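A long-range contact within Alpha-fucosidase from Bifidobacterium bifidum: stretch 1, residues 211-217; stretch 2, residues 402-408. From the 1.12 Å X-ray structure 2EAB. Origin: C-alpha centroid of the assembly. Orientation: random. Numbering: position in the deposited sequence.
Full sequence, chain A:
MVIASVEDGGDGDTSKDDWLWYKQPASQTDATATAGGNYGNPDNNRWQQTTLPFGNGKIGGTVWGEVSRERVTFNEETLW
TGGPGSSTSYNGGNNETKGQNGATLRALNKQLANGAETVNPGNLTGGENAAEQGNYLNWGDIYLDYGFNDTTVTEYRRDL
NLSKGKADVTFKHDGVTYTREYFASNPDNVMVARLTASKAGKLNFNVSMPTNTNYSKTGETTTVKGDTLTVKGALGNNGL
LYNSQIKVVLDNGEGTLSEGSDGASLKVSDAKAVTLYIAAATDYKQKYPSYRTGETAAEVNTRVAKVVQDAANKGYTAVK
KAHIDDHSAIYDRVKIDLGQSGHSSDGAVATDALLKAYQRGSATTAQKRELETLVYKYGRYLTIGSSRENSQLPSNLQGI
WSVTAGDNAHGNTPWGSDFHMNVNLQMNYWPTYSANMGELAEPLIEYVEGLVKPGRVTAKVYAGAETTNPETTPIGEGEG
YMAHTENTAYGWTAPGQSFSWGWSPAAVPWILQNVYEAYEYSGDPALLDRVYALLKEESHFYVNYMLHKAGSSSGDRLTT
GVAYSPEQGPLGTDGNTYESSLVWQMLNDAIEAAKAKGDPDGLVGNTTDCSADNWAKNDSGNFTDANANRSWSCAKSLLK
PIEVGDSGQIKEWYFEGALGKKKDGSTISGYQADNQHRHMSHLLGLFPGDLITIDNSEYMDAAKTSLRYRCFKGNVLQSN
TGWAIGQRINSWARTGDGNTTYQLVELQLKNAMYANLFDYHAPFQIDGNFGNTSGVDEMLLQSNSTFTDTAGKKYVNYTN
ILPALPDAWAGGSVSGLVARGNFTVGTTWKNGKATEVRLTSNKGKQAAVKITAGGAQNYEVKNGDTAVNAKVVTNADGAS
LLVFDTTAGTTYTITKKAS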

# COMPACT_ATOMS: atom_id res chain seq x y z
N THR A 211 -12.93 20.94 14.21
CA THR A 211 -12.40 19.60 14.42
C THR A 211 -13.56 18.62 14.55
O THR A 211 -14.68 19.00 14.92
CB THR A 211 -11.53 19.54 15.67
OG1 THR A 211 -12.17 20.26 16.73
CG2 THR A 211 -10.15 20.14 15.40
N ASN A 212 -13.30 17.35 14.24
CA ASN A 212 -14.30 16.31 14.38
C ASN A 212 -14.78 16.29 15.82
O ASN A 212 -13.98 16.33 16.75
CB ASN A 212 -13.70 14.96 13.98
CG ASN A 212 -14.73 13.87 13.89
OD1 ASN A 212 -15.39 13.54 14.89
ND2 ASN A 212 -14.88 13.28 12.71
N THR A 213 -16.10 16.24 16.01
CA THR A 213 -16.69 16.41 17.33
C THR A 213 -16.74 15.12 18.15
O THR A 213 -17.33 15.11 19.23
CB THR A 213 -18.12 17.00 17.20
OG1 THR A 213 -18.93 16.11 16.42
CG2 THR A 213 -18.08 18.36 16.52
N ASN A 214 -16.12 14.05 17.66
CA ASN A 214 -16.27 12.73 18.28
C ASN A 214 -15.06 12.21 19.06
O ASN A 214 -15.18 11.23 19.80
CB ASN A 214 -16.73 11.71 17.24
CG ASN A 214 -18.01 12.14 16.55
OD1 ASN A 214 -18.01 12.48 15.36
ND2 ASN A 214 -19.10 12.16 17.30
N TYR A 215 -13.91 12.84 18.89
CA TYR A 215 -12.76 12.52 19.72
C TYR A 215 -12.64 13.47 20.90
O TYR A 215 -13.01 14.65 20.80
CB TYR A 215 -11.46 12.43 18.92
CG TYR A 215 -11.00 13.64 18.12
CD1 TYR A 215 -10.28 14.67 18.72
CD2 TYR A 215 -11.19 13.69 16.74
CE1 TYR A 215 -9.80 15.75 17.96
CE2 TYR A 215 -10.72 14.75 15.98
CZ TYR A 215 -10.02 15.78 16.59
OH TYR A 215 -9.54 16.83 15.85
N SER A 216 -12.14 12.97 22.02
CA SER A 216 -11.99 13.82 23.20
C SER A 216 -10.84 14.80 23.04
O SER A 216 -9.86 14.53 22.32
CB SER A 216 -11.84 13.00 24.49
OG SER A 216 -10.60 12.30 24.52
N LYS A 217 -10.97 15.95 23.69
CA LYS A 217 -10.05 17.06 23.53
C LYS A 217 -9.77 17.70 24.86
O LYS A 217 -10.62 17.68 25.77
CB LYS A 217 -10.64 18.11 22.59
CG LYS A 217 -11.07 17.59 21.23
CD LYS A 217 -11.91 18.61 20.49
CE LYS A 217 -12.43 18.07 19.17
NZ LYS A 217 -13.39 16.96 19.32
N SER A 402 -9.93 10.29 5.68
CA SER A 402 -10.99 9.71 6.51
C SER A 402 -11.95 10.79 6.97
O SER A 402 -11.59 11.96 7.04
CB SER A 402 -10.40 9.02 7.73
OG SER A 402 -9.87 9.98 8.62
N VAL A 403 -13.17 10.37 7.29
CA VAL A 403 -14.20 11.26 7.83
C VAL A 403 -14.60 10.87 9.25
O VAL A 403 -15.14 11.69 9.99
CB VAL A 403 -15.45 11.30 6.90
CG1 VAL A 403 -16.26 10.02 7.01
CG2 VAL A 403 -16.32 12.52 7.20
N THR A 404 -14.32 9.63 9.62
CA THR A 404 -14.71 9.09 10.93
C THR A 404 -13.62 9.35 11.97
O THR A 404 -12.43 9.41 11.63
CB THR A 404 -14.98 7.59 10.83
OG1 THR A 404 -13.85 6.95 10.23
CG2 THR A 404 -16.21 7.32 9.97
N ALA A 405 -14.03 9.51 13.22
CA ALA A 405 -13.08 9.67 14.32
C ALA A 405 -13.67 9.20 15.64
O ALA A 405 -14.87 9.33 15.87
CB ALA A 405 -12.62 11.12 14.45
N GLY A 406 -12.81 8.66 16.49
CA GLY A 406 -13.15 8.37 17.88
C GLY A 406 -11.85 8.06 18.59
O GLY A 406 -10.80 7.94 17.95
N ASP A 407 -11.90 7.92 19.92
CA ASP A 407 -10.66 7.78 20.69
C ASP A 407 -10.01 6.40 20.58
O ASP A 407 -8.78 6.31 20.53
CB ASP A 407 -10.92 8.05 22.18
CG ASP A 407 -10.92 9.53 22.52
OD1 ASP A 407 -10.88 10.39 21.62
OD2 ASP A 407 -10.98 9.81 23.74
N ASN A 408 -10.81 5.35 20.57
CA ASN A 408 -10.30 4.01 20.80
C ASN A 408 -10.28 3.14 19.55
O ASN A 408 -11.07 3.34 18.62
CB ASN A 408 -11.11 3.30 21.89
CG ASN A 408 -10.91 3.91 23.28
OD1 ASN A 408 -10.09 4.79 23.48
ND2 ASN A 408 -11.65 3.39 24.25
O HOH W 1 -8.57 12.02 21.93

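Two loop segments, 190 residues or more apart at their points of contact, meet over a small area. About 299 Å² is buried, both sides summed. Two hydrogen bonds to one carboxylate, and the packing of one methyl group against an amide and a ring edge, hold them together.

Thr-211 lies out of reach of stretch 2. It is buried, and its hydroxyl is satisfied elsewhere in the structure.

Asn-212 points toward stretch 2, with chi1 in the t well. Its CG lies 3.5 Å from Ala-405 CB, so the flat amide packs against the methyl group. Its ND2 comes within 3.2 Å of Val-403 O, but the angle is poor and this is not a hydrogen bond. The other end of the amide works within its own stretch: Asn-214 N donates to Asn-212 OD1 at 2.9 Å. An asparagine side chain is short enough for its OD1 to reach the backbone N two residues on, and here it does so while still touching stretch 2.

Thr-213 points away and makes no contact across the pair. It is exposed and touches a crystal neighbour.

Asn-214 turns toward stretch 2 again. Its CB sits 3.3 Å from Ala-405 O, a van der Waals contact. Asn-214 O also lies 4.0 Å from Gly-406 CA.

Tyr-215 and Gly-406 have the nearest CA atoms across the pair, 4.6 Å from Tyr-215 CA to Gly-406 CA. Gly-406 has no side chain, and a CB built there would point away from stretch 1. The tyrosine CA-to-CB bond points sideways, and the end of the side chain leads away. Ala-405 CB meets the edge of the ring near its plane, 3.7 Å from Tyr-215 CD2. Ala-405 itself points toward stretch 1 and loses 69 Å² to it, more than any other residue here. Its single methyl group thus touches both the Asn-212 amide and the Tyr-215 ring. The tyrosine hydroxyl is satisfied elsewhere in the structure.

Ser-216 supplies the polar link. Its backbone N donates to Asp-407 OD1 at 2.9 Å, with an N-H...O angle of 159°. Its OG donates to Asp-407 OD2 at 2.6 Å. Chi1 of 68° (p) places the hydroxyl for this. An aspartate suits the place because its two carboxylate oxygens can take the N and the OG separately. Asp-407 has 58 Å² covered by stretch 1, second to Ala-405. Its CA-to-CB bond points sideways, but the end of its side chain comes nearer, with chi1 at -82° (m). The carboxylate also accepts from water 1, which lies 2.8 Å from Asp-407 OD1. The same water donates to Ser-216 O, again at 2.8 Å, and so bridges the two residues a second way.

Lys-217 makes no contact with stretch 2. It braces its own stretch instead. Its long side chain carries NZ back to two backbone carbonyls, donating to Asn-212 O at 2.7 Å and to Tyr-215 O at 2.8 Å. These bonds tie Lys-217 to the backbone of Asn-212 and Tyr-215.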